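Local coordinates for protein alanyl-tRNA synthetase (Aquifex aeolicus, PDB 3G98) that attaches alanine to its tRNA and, through its C-Ala domain, brings the editing and aminoacylation functions together on one tRNA, at residues Asp8-Tyr13 with Lys36-Phe41; Val19-Leu24 with Lys49-Ile54; Ala43-Asp48 with Lys93-Phe98; Lys67-Glu72 with Lys103-Ile108. All coordinates share one frame; numbering follows the deposited sequence.

How the contacts relate
All four contacts belong to one compact alpha/beta domain in which helices pack on a mixed sheet. Contact 1 pairs strands 9-17 and 38-46, and contact 2 lays the start of helix 21-31 on strand 49-56, the next strand of that sheet; their centres are about 17 Å apart. Contact 3 uses the far end of strand 38-46, its centre about 10 Å from that of contact 2, and joins it to the approach to helix 98-110. Contact 4 sets that helix against helix 66-76, its centre about 12 Å from that of contact 1. Contacts 1 and 2 interleave along the chain, as do 3 and 4, so the sheet and its helices are knitted into a single unit.

Contact 1. Residues Asp8-Tyr13 with Lys36-Phe41; sequences DFTLHY and KKDVVF
Lys37 comes before strand 38-46, yet its carbonyl already pairs with strand 9-17: Thr10 N lies 2.9 Å from Lys37 O. Its CG takes the crowded place between backbone N and carbonyl carbon (chi1 57°), and a bend at chi3 brings CE to 3.2 Å from Asp8 O. Lys37 NZ donates to a water O at 2.7 Å, which donates to Phe9 O. An alanine here would keep the backbone bond but would probably lose this water bridge and the cover of the alkyl chain over Asp8 O. Asp38 shares a face with His12, whose NE2 gives OD1 a weak bond, 3.4 Å long, in the plane of the ring; OD2 takes the N-H of Thr35. Val39 turns to the other face, its CG2 4.0 Å from Phe9 CB and its CG1 against Leu11 CD1, while its N and O bond Thr10 O and His12 N. Val40 returns to the His12 side, a branched residue suited to a buried strand. Phe41 N donates to His12 O, 2.8 Å away, and its ring meets Phe98. Four nearly straight backbone bonds fix the parallel register of a beta-alpha-beta unit, with Asp38 placed where it may help His12 hold a proton.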
loop_
_atom_site.group_PDB
_atom_site.type_symbol
_atom_site.label_atom_id
_atom_site.label_comp_id
_atom_site.label_asym_id
_atom_site.label_seq_id
_atom_site.Cartn_x
_atom_site.Cartn_y
_atom_site.Cartn_z
ATOM N N ASP A 8 -8.155 12.854 -6.335
ATOM C CA ASP A 8 -7.105 13.541 -7.067
ATOM C C ASP A 8 -5.837 12.692 -7.150
ATOM O O ASP A 8 -4.757 13.216 -7.413
ATOM C CB ASP A 8 -6.794 14.882 -6.393
ATOM C CG ASP A 8 -6.155 15.879 -7.339
ATOM O OD1 ASP A 8 -6.696 16.082 -8.448
ATOM O OD2 ASP A 8 -5.119 16.470 -6.967
ATOM N N PHE A 9 -5.967 11.384 -6.923
ATOM C CA PHE A 9 -4.804 10.490 -6.905
ATOM C C PHE A 9 -4.911 9.378 -7.946
ATOM O O PHE A 9 -5.999 9.082 -8.435
ATOM C CB PHE A 9 -4.638 9.878 -5.508
ATOM C CG PHE A 9 -4.815 10.868 -4.390
ATOM C CD1 PHE A 9 -5.967 10.857 -3.611
ATOM C CD2 PHE A 9 -3.847 11.824 -4.132
ATOM C CE1 PHE A 9 -6.139 11.774 -2.585
ATOM C CE2 PHE A 9 -4.014 12.746 -3.104
ATOM C CZ PHE A 9 -5.158 12.720 -2.332
ATOM N N THR A 10 -3.771 8.776 -8.293
ATOM C CA THR A 10 -3.753 7.560 -9.109
ATOM C C THR A 10 -3.283 6.386 -8.246
ATOM O O THR A 10 -2.138 6.360 -7.773
ATOM C CB THR A 10 -2.838 7.688 -10.353
ATOM O OG1 THR A 10 -3.319 8.733 -11.208
ATOM C CG2 THR A 10 -2.810 6.382 -11.144
ATOM N N LEU A 11 -4.177 5.427 -8.033
ATOM C CA LEU A 11 -3.874 4.267 -7.198
ATOM C C LEU A 11 -3.377 3.087 -8.024
ATOM O O LEU A 11 -4.027 2.673 -8.981
ATOM C CB LEU A 11 -5.099 3.852 -6.376
ATOM C CG LEU A 11 -4.918 2.602 -5.505
ATOM C CD1 LEU A 11 -3.856 2.826 -4.442
ATOM C CD2 LEU A 11 -6.245 2.196 -4.859
ATOM N N HIS A 12 -2.205 2.572 -7.656
ATOM C CA HIS A 12 -1.657 1.351 -8.242
ATOM C C HIS A 12 -1.650 0.273 -7.164
ATOM O O HIS A 12 -1.083 0.460 -6.075
ATOM C CB HIS A 12 -0.228 1.578 -8.755
ATOM C CG HIS A 12 -0.102 2.734 -9.695
ATOM N ND1 HIS A 12 -0.332 2.619 -11.050
ATOM C CD2 HIS A 12 0.218 4.032 -9.476
ATOM C CE1 HIS A 12 -0.161 3.798 -11.625
ATOM N NE2 HIS A 12 0.174 4.672 -10.692
ATOM N N TYR A 13 -2.276 -0.860 -7.443
ATOM C CA TYR A 13 -2.379 -1.879 -6.414
ATOM C C TYR A 13 -2.383 -3.289 -6.945
ATOM O O TYR A 13 -2.792 -3.552 -8.080
ATOM C CB TYR A 13 -3.604 -1.636 -5.521
ATOM C CG TYR A 13 -4.922 -1.889 -6.221
ATOM C CD1 TYR A 13 -5.520 -3.142 -6.177
ATOM C CD2 TYR A 13 -5.559 -0.878 -6.938
ATOM C CE1 TYR A 13 -6.727 -3.387 -6.827
ATOM C CE2 TYR A 13 -6.766 -1.109 -7.591
ATOM C CZ TYR A 13 -7.342 -2.366 -7.528
ATOM O OH TYR A 13 -8.536 -2.608 -8.171
ATOM N N LYS A 36 3.367 12.718 -9.776
ATOM C CA LYS A 36 3.368 13.494 -8.545
ATOM C C LYS A 36 2.090 13.252 -7.750
ATOM O O LYS A 36 1.851 13.910 -6.736
ATOM C CB LYS A 36 3.525 14.982 -8.859
ATOM C CG LYS A 36 4.884 15.349 -9.450
ATOM C CD LYS A 36 5.013 16.847 -9.658
ATOM C CE LYS A 36 3.967 17.361 -10.638
ATOM N NZ LYS A 36 4.056 18.836 -10.824
ATOM N N LYS A 37 1.280 12.299 -8.211
ATOM C CA LYS A 37 0.017 11.980 -7.553
ATOM C C LYS A 37 -0.215 10.476 -7.387
ATOM O O LYS A 37 -1.356 10.037 -7.292
ATOM C CB LYS A 37 -1.153 12.597 -8.325
ATOM C CG LYS A 37 -1.237 12.157 -9.781
ATOM C CD LYS A 37 -2.421 12.797 -10.489
ATOM C CE LYS A 37 -3.716 12.061 -10.181
ATOM N NZ LYS A 37 -4.893 12.738 -10.800
ATOM N N ASP A 38 0.862 9.695 -7.341
ATOM C CA ASP A 38 0.755 8.238 -7.234
ATOM C C ASP A 38 0.621 7.748 -5.793
ATOM O O ASP A 38 1.302 8.236 -4.897
ATOM C CB ASP A 38 1.981 7.566 -7.855
ATOM C CG ASP A 38 2.111 7.839 -9.340
ATOM O OD1 ASP A 38 1.080 7.861 -10.047
ATOM O OD2 ASP A 38 3.254 8.028 -9.801
ATOM N N VAL A 39 -0.267 6.779 -5.594
ATOM C CA VAL A 39 -0.369 6.040 -4.348
ATOM C C VAL A 39 -0.220 4.571 -4.731
ATOM O O VAL A 39 -0.931 4.072 -5.599
ATOM C CB VAL A 39 -1.741 6.255 -3.638
ATOM C CG1 VAL A 39 -1.790 5.477 -2.319
ATOM C CG2 VAL A 39 -2.014 7.744 -3.388
ATOM N N VAL A 40 0.719 3.879 -4.101
ATOM C CA VAL A 40 0.992 2.486 -4.451
ATOM C C VAL A 40 0.706 1.614 -3.244
ATOM O O VAL A 40 1.248 1.849 -2.159
ATOM C CB VAL A 40 2.465 2.303 -4.862
ATOM C CG1 VAL A 40 2.755 0.852 -5.231
ATOM C CG2 VAL A 40 2.827 3.262 -5.993
ATOM N N PHE A 41 -0.164 0.624 -3.417
ATOM C CA PHE A 41 -0.450 -0.320 -2.341
ATOM C C PHE A 41 -0.248 -1.718 -2.876
ATOM O O PHE A 41 -1.096 -2.255 -3.584
ATOM C CB PHE A 41 -1.877 -0.107 -1.813
ATOM C CG PHE A 41 -2.323 -1.111 -0.774
ATOM C CD1 PHE A 41 -1.461 -1.549 0.232
ATOM C CD2 PHE A 41 -3.628 -1.591 -0.788
ATOM C CE1 PHE A 41 -1.896 -2.465 1.197
ATOM C CE2 PHE A 41 -4.066 -2.490 0.174
ATOM C CZ PHE A 41 -3.192 -2.933 1.163
HETATM O O HOH W 1 -7.086 11.421 -10.019
#

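Contact 2. Residues Val19-Leu24 with Lys49-Ile54; sequences VEPEEL and KINFVI
Helix 21-31 is the crossover helix of the beta-alpha-beta unit between strands 9-17 and 38-46, and here its first turn rests on strand 49-56, one strand further across the sheet. Leu24 carries the contact. With CG anti to the backbone N (chi1 -168°), it sends CD2 to the strand, 3.5 Å from Asn51 O and 4.0 Å from Val53 CG2; the leucine and valine side chains run past each other in opposite directions. Val53 is a compact branched residue that fits flat on the sheet, and it also touches Leu87 and Gln89 of strand 87-92. Asn51 stretches toward the helix, CG anti to its backbone N, and crosses Pro21 at about a right angle, with ND2 3.7 Å from Pro21 CB. Its OD1 also touches Leu24 CD2. Proline suits the first turn, where its missing N-H costs no helix bond; Glu20 is the N-cap residue, and its O accepts Leu24 N at 2.8 Å. Direct contact is therefore van der Waals packing, while Gln89 NE2 links the side-chain oxygen of Asn51 and the carbonyl of Pro21 from a third element, giving each oxygen a donor.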
loop_
_atom_site.group_PDB
_atom_site.type_symbol
_atom_site.label_atom_id
_atom_site.label_comp_id
_atom_site.label_asym_id
_atom_site.label_seq_id
_atom_site.Cartn_x
_atom_site.Cartn_y
_atom_site.Cartn_z
ATOM N N VAL A 19 6.849 -12.752 -3.321
ATOM C CA VAL A 19 7.813 -11.661 -3.467
ATOM C C VAL A 19 8.436 -11.315 -2.120
ATOM O O VAL A 19 7.728 -11.194 -1.124
ATOM C CB VAL A 19 7.149 -10.408 -4.090
ATOM C CG1 VAL A 19 8.060 -9.202 -3.973
ATOM C CG2 VAL A 19 6.798 -10.679 -5.551
ATOM N N GLU A 20 9.759 -11.164 -2.081
ATOM C CA GLU A 20 10.435 -10.817 -0.834
ATOM C C GLU A 20 10.077 -9.401 -0.391
ATOM O O GLU A 20 9.902 -8.510 -1.228
ATOM C CB GLU A 20 11.956 -10.985 -0.963
ATOM C CG GLU A 20 12.389 -12.411 -1.283
ATOM C CD GLU A 20 11.892 -13.419 -0.258
ATOM O OE1 GLU A 20 11.715 -13.041 0.919
ATOM O OE2 GLU A 20 11.681 -14.592 -0.631
ATOM N N PRO A 21 9.952 -9.192 0.928
ATOM C CA PRO A 21 9.550 -7.902 1.491
ATOM C C PRO A 21 10.430 -6.757 0.998
ATOM O O PRO A 21 9.922 -5.699 0.657
ATOM C CB PRO A 21 9.771 -8.090 2.995
ATOM C CG PRO A 21 9.699 -9.549 3.214
ATOM C CD PRO A 21 10.208 -10.198 1.975
ATOM N N GLU A 22 11.742 -6.963 0.967
ATOM C CA GLU A 22 12.645 -5.881 0.557
ATOM C C GLU A 22 12.489 -5.562 -0.937
ATOM O O GLU A 22 12.620 -4.403 -1.358
ATOM C CB GLU A 22 14.095 -6.186 0.940
ATOM C CG GLU A 22 14.393 -5.927 2.434
ATOM C CD GLU A 22 14.162 -4.470 2.846
ATOM O OE1 GLU A 22 14.630 -3.562 2.128
ATOM O OE2 GLU A 22 13.516 -4.230 3.891
ATOM N N GLU A 23 12.180 -6.592 -1.719
ATOM C CA GLU A 23 11.920 -6.448 -3.149
ATOM C C GLU A 23 10.591 -5.722 -3.379
ATOM O O GLU A 23 10.471 -4.846 -4.242
ATOM C CB GLU A 23 11.890 -7.829 -3.816
ATOM C CG GLU A 23 13.260 -8.502 -3.910
ATOM C CD GLU A 23 13.189 -9.930 -4.442
ATOM O OE1 GLU A 23 12.071 -10.478 -4.595
ATOM O OE2 GLU A 23 14.265 -10.506 -4.702
ATOM N N LEU A 24 9.591 -6.095 -2.590
ATOM C CA LEU A 24 8.296 -5.448 -2.647
ATOM C C LEU A 24 8.426 -3.957 -2.357
ATOM O O LEU A 24 7.858 -3.119 -3.062
ATOM C CB LEU A 24 7.362 -6.109 -1.635
ATOM C CG LEU A 24 5.882 -5.782 -1.705
ATOM C CD1 LEU A 24 5.279 -6.425 -2.930
ATOM C CD2 LEU A 24 5.207 -6.280 -0.423
ATOM N N LYS A 49 0.774 -15.870 5.296
ATOM C CA LYS A 49 1.226 -14.555 5.732
ATOM C C LYS A 49 1.155 -13.561 4.579
ATOM O O LYS A 49 1.182 -13.950 3.405
ATOM C CB LYS A 49 2.656 -14.628 6.274
ATOM C CG LYS A 49 2.812 -15.564 7.466
ATOM C CD LYS A 49 1.805 -15.230 8.563
ATOM C CE LYS A 49 1.861 -16.244 9.700
ATOM N NZ LYS A 49 3.216 -16.310 10.304
ATOM N N ILE A 50 1.069 -12.278 4.913
ATOM C CA ILE A 50 1.096 -11.249 3.889
ATOM C C ILE A 50 1.942 -10.041 4.334
ATOM O O ILE A 50 1.825 -9.548 5.458
ATOM C CB ILE A 50 -0.344 -10.831 3.471
ATOM C CG1 ILE A 50 -0.321 -9.767 2.375
ATOM C CG2 ILE A 50 -1.150 -10.330 4.687
ATOM C CD1 ILE A 50 -1.666 -9.630 1.665
ATOM N N ASN A 51 2.820 -9.602 3.448
ATOM C CA ASN A 51 3.616 -8.405 3.677
ATOM C C ASN A 51 3.097 -7.333 2.733
ATOM O O ASN A 51 2.734 -7.637 1.604
ATOM C CB ASN A 51 5.100 -8.699 3.412
ATOM C CG ASN A 51 6.002 -7.516 3.728
ATOM O OD1 ASN A 51 6.100 -6.571 2.950
ATOM N ND2 ASN A 51 6.682 -7.577 4.872
ATOM N N PHE A 52 3.056 -6.088 3.192
ATOM C CA PHE A 52 2.463 -5.040 2.381
ATOM C C PHE A 52 3.184 -3.697 2.527
ATOM O O PHE A 52 3.803 -3.410 3.554
ATOM C CB PHE A 52 0.964 -4.899 2.693
ATOM C CG PHE A 52 0.658 -4.799 4.152
ATOM C CD1 PHE A 52 0.511 -5.950 4.927
ATOM C CD2 PHE A 52 0.546 -3.557 4.766
ATOM C CE1 PHE A 52 0.240 -5.874 6.276
ATOM C CE2 PHE A 52 0.283 -3.466 6.129
ATOM C CZ PHE A 52 0.129 -4.629 6.887
ATOM N N VAL A 53 3.086 -2.884 1.483
ATOM C CA VAL A 53 3.778 -1.606 1.427
ATOM C C VAL A 53 2.843 -0.539 0.868
ATOM O O VAL A 53 2.051 -0.801 -0.041
ATOM C CB VAL A 53 5.002 -1.683 0.494
ATOM C CG1 VAL A 53 5.619 -0.288 0.284
ATOM C CG2 VAL A 53 6.047 -2.689 1.026
ATOM N N ILE A 54 2.952 0.660 1.414
ATOM C CA ILE A 54 2.298 1.837 0.854
ATOM C C ILE A 54 3.393 2.832 0.520
ATOM O O ILE A 54 4.196 3.194 1.385
ATOM C CB ILE A 54 1.322 2.491 1.858
ATOM C CG1 ILE A 54 0.198 1.528 2.245
ATOM C CG2 ILE A 54 0.731 3.781 1.264
ATOM C CD1 ILE A 54 -0.965 1.544 1.306
#

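Contact 3. Residues Ala43-Asp48 with Lys93-Phe98; sequences ASRKGD and KAPDKF
Arg45 and Asp96 meet tip to tip in a salt bridge: Arg45 NH1 lies 2.6 Å from Asp96 OD1, with an N-H...O angle of 161°. The oxygen sits at the guanidinium edge, in its plane, but the donor comes from above the carboxylate plane, the two groups being turned 52° apart. Pro95 covers one guanidinium face, its CB 3.6 Å from Arg45 CZ and equally close to Arg45 CG. An extended chain, CG anti to the backbone N, carries the arginine across the proline ring at about a right angle. Further out, Arg45 NE donates to Gly47 O at 2.8 Å, and NH2 forms a long salt bridge with Asp48 OD1, so the cation lies between two carboxylates that would be expected to stabilise its charge. Pro95 CD also packs 3.4 Å from Asp48 O. At the inner end, Ala43 CB touches the Phe98 ring at CE2, 3.8 Å away; a small methyl leaves room for that ring, which also meets Phe41. Gly47 has a positive phi of 63°, which glycine adopts readily, and Asp48 follows it to complete a type II' turn. This is a two-residue beta-hairpin turn between strands 38-46 and 49-56, clasped to the 3-10 lead-in of helix 98-110.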
loop_
_atom_site.group_PDB
_atom_site.type_symbol
_atom_site.label_atom_id
_atom_site.label_comp_id
_atom_site.label_asym_id
_atom_site.label_seq_id
_atom_site.Cartn_x
_atom_site.Cartn_y
_atom_site.Cartn_z
ATOM N N ALA A 43 1.264 -5.857 -2.184
ATOM C CA ALA A 43 1.406 -6.844 -1.138
ATOM C C ALA A 43 2.006 -8.110 -1.723
ATOM O O ALA A 43 1.972 -8.325 -2.944
ATOM C CB ALA A 43 0.060 -7.136 -0.517
ATOM N N SER A 44 2.559 -8.941 -0.843
ATOM C CA SER A 44 3.096 -10.233 -1.245
ATOM C C SER A 44 2.567 -11.292 -0.305
ATOM O O SER A 44 2.730 -11.189 0.916
ATOM C CB SER A 44 4.613 -10.230 -1.184
ATOM O OG SER A 44 5.130 -11.529 -1.447
ATOM N N ARG A 45 1.909 -12.292 -0.879
ATOM C CA ARG A 45 1.403 -13.415 -0.110
ATOM C C ARG A 45 2.472 -14.498 -0.065
ATOM O O ARG A 45 2.959 -14.944 -1.108
ATOM C CB ARG A 45 0.136 -13.984 -0.749
ATOM C CG ARG A 45 -0.537 -15.015 0.131
ATOM C CD ARG A 45 -1.655 -15.768 -0.566
ATOM N NE ARG A 45 -2.217 -16.762 0.349
ATOM C CZ ARG A 45 -3.506 -16.870 0.656
ATOM N NH1 ARG A 45 -4.400 -16.071 0.088
ATOM N NH2 ARG A 45 -3.901 -17.797 1.516
ATOM N N LYS A 46 2.837 -14.910 1.144
ATOM C CA LYS A 46 3.682 -16.087 1.325
ATOM C C LYS A 46 2.934 -17.080 2.202
ATOM O O LYS A 46 2.992 -17.004 3.434
ATOM C CB LYS A 46 5.025 -15.709 1.951
ATOM C CG LYS A 46 5.945 -14.947 0.997
ATOM C CD LYS A 46 7.092 -14.252 1.723
ATOM C CE LYS A 46 8.316 -15.145 1.863
ATOM N NZ LYS A 46 9.510 -14.359 2.301
ATOM N N GLY A 47 2.211 -17.994 1.560
ATOM C CA GLY A 47 1.381 -18.946 2.283
ATOM C C GLY A 47 0.292 -18.217 3.046
ATOM O O GLY A 47 -0.537 -17.531 2.452
ATOM N N ASP A 48 0.292 -18.360 4.365
ATOM C CA ASP A 48 -0.754 -17.753 5.184
ATOM C C ASP A 48 -0.338 -16.412 5.784
ATOM O O ASP A 48 -1.016 -15.872 6.666
ATOM C CB ASP A 48 -1.216 -18.725 6.274
ATOM C CG ASP A 48 -2.142 -19.802 5.738
ATOM O OD1 ASP A 48 -2.861 -19.537 4.745
ATOM O OD2 ASP A 48 -2.153 -20.912 6.313
ATOM N N LYS A 93 -1.482 -11.294 9.034
ATOM C CA LYS A 93 -1.836 -12.710 9.092
ATOM C C LYS A 93 -3.033 -13.073 8.213
ATOM O O LYS A 93 -3.473 -14.221 8.212
ATOM C CB LYS A 93 -2.170 -13.107 10.535
ATOM C CG LYS A 93 -1.426 -12.328 11.610
ATOM C CD LYS A 93 -2.266 -12.246 12.881
ATOM C CE LYS A 93 -1.883 -11.046 13.744
ATOM N NZ LYS A 93 -2.979 -10.689 14.699
ATOM N N ALA A 94 -3.569 -12.108 7.473
ATOM C CA ALA A 94 -4.793 -12.361 6.708
ATOM C C ALA A 94 -4.662 -12.041 5.218
ATOM O O ALA A 94 -5.213 -11.042 4.744
ATOM C CB ALA A 94 -5.967 -11.586 7.315
ATOM N N PRO A 95 -3.965 -12.904 4.460
ATOM C CA PRO A 95 -3.731 -12.615 3.040
ATOM C C PRO A 95 -5.026 -12.504 2.249
ATOM O O PRO A 95 -5.125 -11.692 1.321
ATOM C CB PRO A 95 -2.934 -13.829 2.553
ATOM C CG PRO A 95 -2.393 -14.467 3.779
ATOM C CD PRO A 95 -3.379 -14.192 4.868
ATOM N N ASP A 96 -6.019 -13.301 2.630
ATOM C CA ASP A 96 -7.292 -13.329 1.904
ATOM C C ASP A 96 -8.072 -12.029 2.029
ATOM O O ASP A 96 -9.092 -11.842 1.363
ATOM C CB ASP A 96 -8.156 -14.490 2.385
ATOM C CG ASP A 96 -7.630 -15.825 1.927
ATOM O OD1 ASP A 96 -6.827 -15.858 0.970
ATOM O OD2 ASP A 96 -8.021 -16.843 2.530
ATOM N N LYS A 97 -7.594 -11.133 2.883
ATOM C CA LYS A 97 -8.301 -9.884 3.128
ATOM C C LYS A 97 -7.754 -8.695 2.328
ATOM O O LYS A 97 -8.124 -7.553 2.576
ATOM C CB LYS A 97 -8.336 -9.577 4.624
ATOM C CG LYS A 97 -9.266 -10.515 5.401
ATOM C CD LYS A 97 -9.420 -10.095 6.860
ATOM C CE LYS A 97 -10.254 -8.819 7.014
ATOM N NZ LYS A 97 -10.094 -8.204 8.379
ATOM N N PHE A 98 -6.908 -8.966 1.341
ATOM C CA PHE A 98 -6.366 -7.885 0.511
ATOM C C PHE A 98 -7.435 -7.068 -0.235
ATOM O O PHE A 98 -7.383 -5.838 -0.231
ATOM C CB PHE A 98 -5.312 -8.408 -0.469
ATOM C CG PHE A 98 -4.700 -7.335 -1.334
ATOM C CD1 PHE A 98 -5.110 -7.169 -2.654
ATOM C CD2 PHE A 98 -3.714 -6.502 -0.830
ATOM C CE1 PHE A 98 -4.542 -6.187 -3.457
ATOM C CE2 PHE A 98 -3.141 -5.510 -1.628
ATOM C CZ PHE A 98 -3.558 -5.359 -2.945
#

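Contact 4. Residues Lys67-Glu72 with Lys103-Ile108; sequences KEVIRE and KLLKEI
Ile108 lays its CD1 over the end of Glu72, 3.4 Å from Glu72 OE1 and 3.8 Å from Glu72 CB. The glutamate, its CG anti to the carbonyl carbon, runs extended beyond CG, and its carboxylate crosses the isoleucine obliquely at the edge of the helix pair, where a long residue can give carbon to a neighbour and still end in a charge. An alanine here would keep CB but remove the carboxylate end that overlaps Ile108 CD1, and would probably thin the packing at this edge. Leu104 CD2 approaches the backbone of the same residue, 3.6 Å from Glu72 O. Deeper in, Val69 CG1 and Leu105 CD1 meet at 3.4 Å, tighter than usual for two carbons, with the side chains crossing at about a right angle. Val69 CG2 adds a looser touch on Ile108 CG2 at 4.4 Å. Short valine and longer leucine suit helices whose local axes come within 10.6 Å and run at 146°, roughly antiparallel. Arg71 bonds back to Lys67 O. On the sheet side, Leu105 reaches Leu11 and Ile54, and Ile70 rests on Phe52 and Ile54, so helices 66-76 and 98-110 lie side by side over strands 9-17 and 49-56.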
loop_
_atom_site.group_PDB
_atom_site.type_symbol
_atom_site.label_atom_id
_atom_site.label_comp_id
_atom_site.label_asym_id
_atom_site.label_seq_id
_atom_site.Cartn_x
_atom_site.Cartn_y
_atom_site.Cartn_z
ATOM N N LYS A 67 2.333 6.695 6.889
ATOM C CA LYS A 67 2.391 6.349 8.307
ATOM C C LYS A 67 1.009 5.992 8.850
ATOM O O LYS A 67 0.853 5.006 9.575
ATOM C CB LYS A 67 2.948 7.526 9.120
ATOM C CG LYS A 67 4.434 7.483 9.426
ATOM C CD LYS A 67 4.812 8.628 10.380
ATOM C CE LYS A 67 5.976 8.244 11.276
ATOM N NZ LYS A 67 6.367 9.350 12.185
ATOM N N GLU A 68 0.012 6.815 8.523
ATOM C CA GLU A 68 -1.345 6.599 9.004
ATOM C C GLU A 68 -1.990 5.449 8.243
ATOM O O GLU A 68 -2.535 4.517 8.830
ATOM C CB GLU A 68 -2.199 7.851 8.794
ATOM C CG GLU A 68 -1.669 9.106 9.452
ATOM C CD GLU A 68 -2.598 10.284 9.254
ATOM O OE1 GLU A 68 -3.824 10.059 9.152
ATOM O OE2 GLU A 68 -2.103 11.430 9.205
ATOM N N VAL A 69 -1.914 5.537 6.926
ATOM C CA VAL A 69 -2.610 4.624 6.035
ATOM C C VAL A 69 -2.124 3.178 6.166
ATOM O O VAL A 69 -2.907 2.245 6.027
ATOM C CB VAL A 69 -2.474 5.099 4.580
ATOM C CG1 VAL A 69 -3.214 4.162 3.642
ATOM C CG2 VAL A 69 -3.017 6.509 4.448
ATOM N N ILE A 70 -0.837 2.993 6.428
ATOM C CA ILE A 70 -0.299 1.637 6.538
ATOM C C ILE A 70 -0.968 0.927 7.713
ATOM O O ILE A 70 -1.276 -0.251 7.645
ATOM C CB ILE A 70 1.237 1.626 6.676
ATOM C CG1 ILE A 70 1.802 0.220 6.429
ATOM C CG2 ILE A 70 1.676 2.162 8.038
ATOM C CD1 ILE A 70 1.736 -0.232 4.980
ATOM N N ARG A 71 -1.224 1.665 8.785
ATOM C CA ARG A 71 -1.849 1.078 9.961
ATOM C C ARG A 71 -3.319 0.744 9.737
ATOM O O ARG A 71 -3.834 -0.230 10.305
ATOM C CB ARG A 71 -1.697 2.013 11.161
ATOM C CG ARG A 71 -0.265 2.101 11.677
ATOM C CD ARG A 71 -0.136 3.219 12.690
ATOM N NE ARG A 71 1.113 3.113 13.436
ATOM C CZ ARG A 71 2.263 3.653 13.052
ATOM N NH1 ARG A 71 3.350 3.503 13.804
ATOM N NH2 ARG A 71 2.326 4.345 11.921
ATOM N N GLU A 72 -3.992 1.545 8.913
ATOM C CA GLU A 72 -5.402 1.299 8.579
ATOM C C GLU A 72 -5.598 0.043 7.720
ATOM O O GLU A 72 -6.432 -0.809 8.042
ATOM C CB GLU A 72 -6.032 2.532 7.923
ATOM C CG GLU A 72 -6.067 3.737 8.876
ATOM C CD GLU A 72 -6.523 5.029 8.222
ATOM O OE1 GLU A 72 -5.737 5.624 7.452
ATOM O OE2 GLU A 72 -7.662 5.465 8.501
ATOM N N LYS A 103 -10.391 -1.887 -0.814
ATOM C CA LYS A 103 -11.641 -1.135 -0.713
ATOM C C LYS A 103 -11.532 -0.017 0.329
ATOM O O LYS A 103 -11.902 1.131 0.055
ATOM C CB LYS A 103 -12.801 -2.081 -0.391
ATOM C CG LYS A 103 -14.182 -1.450 -0.457
ATOM C CD LYS A 103 -15.272 -2.504 -0.237
ATOM C CE LYS A 103 -15.362 -2.903 1.238
ATOM N NZ LYS A 103 -16.235 -4.087 1.483
ATOM N N LEU A 104 -11.007 -0.352 1.509
ATOM C CA LEU A 104 -10.779 0.633 2.570
ATOM C C LEU A 104 -9.855 1.767 2.121
ATOM O O LEU A 104 -10.129 2.931 2.385
ATOM C CB LEU A 104 -10.203 -0.034 3.831
ATOM C CG LEU A 104 -9.857 0.905 5.005
ATOM C CD1 LEU A 104 -11.067 1.722 5.432
ATOM C CD2 LEU A 104 -9.313 0.140 6.197
ATOM N N LEU A 105 -8.754 1.427 1.458
ATOM C CA LEU A 105 -7.816 2.445 0.980
ATOM C C LEU A 105 -8.489 3.392 -0.002
ATOM O O LEU A 105 -8.275 4.611 0.048
ATOM C CB LEU A 105 -6.572 1.801 0.336
ATOM C CG LEU A 105 -5.526 2.766 -0.226
ATOM C CD1 LEU A 105 -5.064 3.762 0.825
ATOM C CD2 LEU A 105 -4.339 1.993 -0.817
ATOM N N LYS A 106 -9.302 2.855 -0.905
ATOM C CA LYS A 106 -10.002 3.724 -1.840
ATOM C C LYS A 106 -10.930 4.665 -1.097
ATOM O O LYS A 106 -11.054 5.835 -1.454
ATOM C CB LYS A 106 -10.786 2.916 -2.874
ATOM C CG LYS A 106 -9.900 2.182 -3.867
ATOM C CD LYS A 106 -10.746 1.361 -4.819
ATOM C CE LYS A 106 -9.892 0.480 -5.709
ATOM N NZ LYS A 106 -10.740 -0.257 -6.704
ATOM N N GLU A 107 -11.580 4.156 -0.058
ATOM C CA GLU A 107 -12.478 4.986 0.744
ATOM C C GLU A 107 -11.680 6.053 1.483
ATOM O O GLU A 107 -12.129 7.193 1.637
ATOM C CB GLU A 107 -13.253 4.124 1.738
ATOM C CG GLU A 107 -14.227 4.919 2.591
ATOM C CD GLU A 107 -15.295 5.591 1.755
ATOM O OE1 GLU A 107 -16.245 4.893 1.340
ATOM O OE2 GLU A 107 -15.184 6.813 1.509
ATOM N N ILE A 108 -10.489 5.679 1.937
ATOM C CA ILE A 108 -9.614 6.627 2.602
ATOM C C ILE A 108 -9.191 7.729 1.635
ATOM O O ILE A 108 -9.277 8.913 1.959
ATOM C CB ILE A 108 -8.380 5.941 3.211
ATOM C CG1 ILE A 108 -8.771 5.188 4.488
ATOM C CG2 ILE A 108 -7.287 6.972 3.515
ATOM C CD1 ILE A 108 -7.673 4.272 5.024
#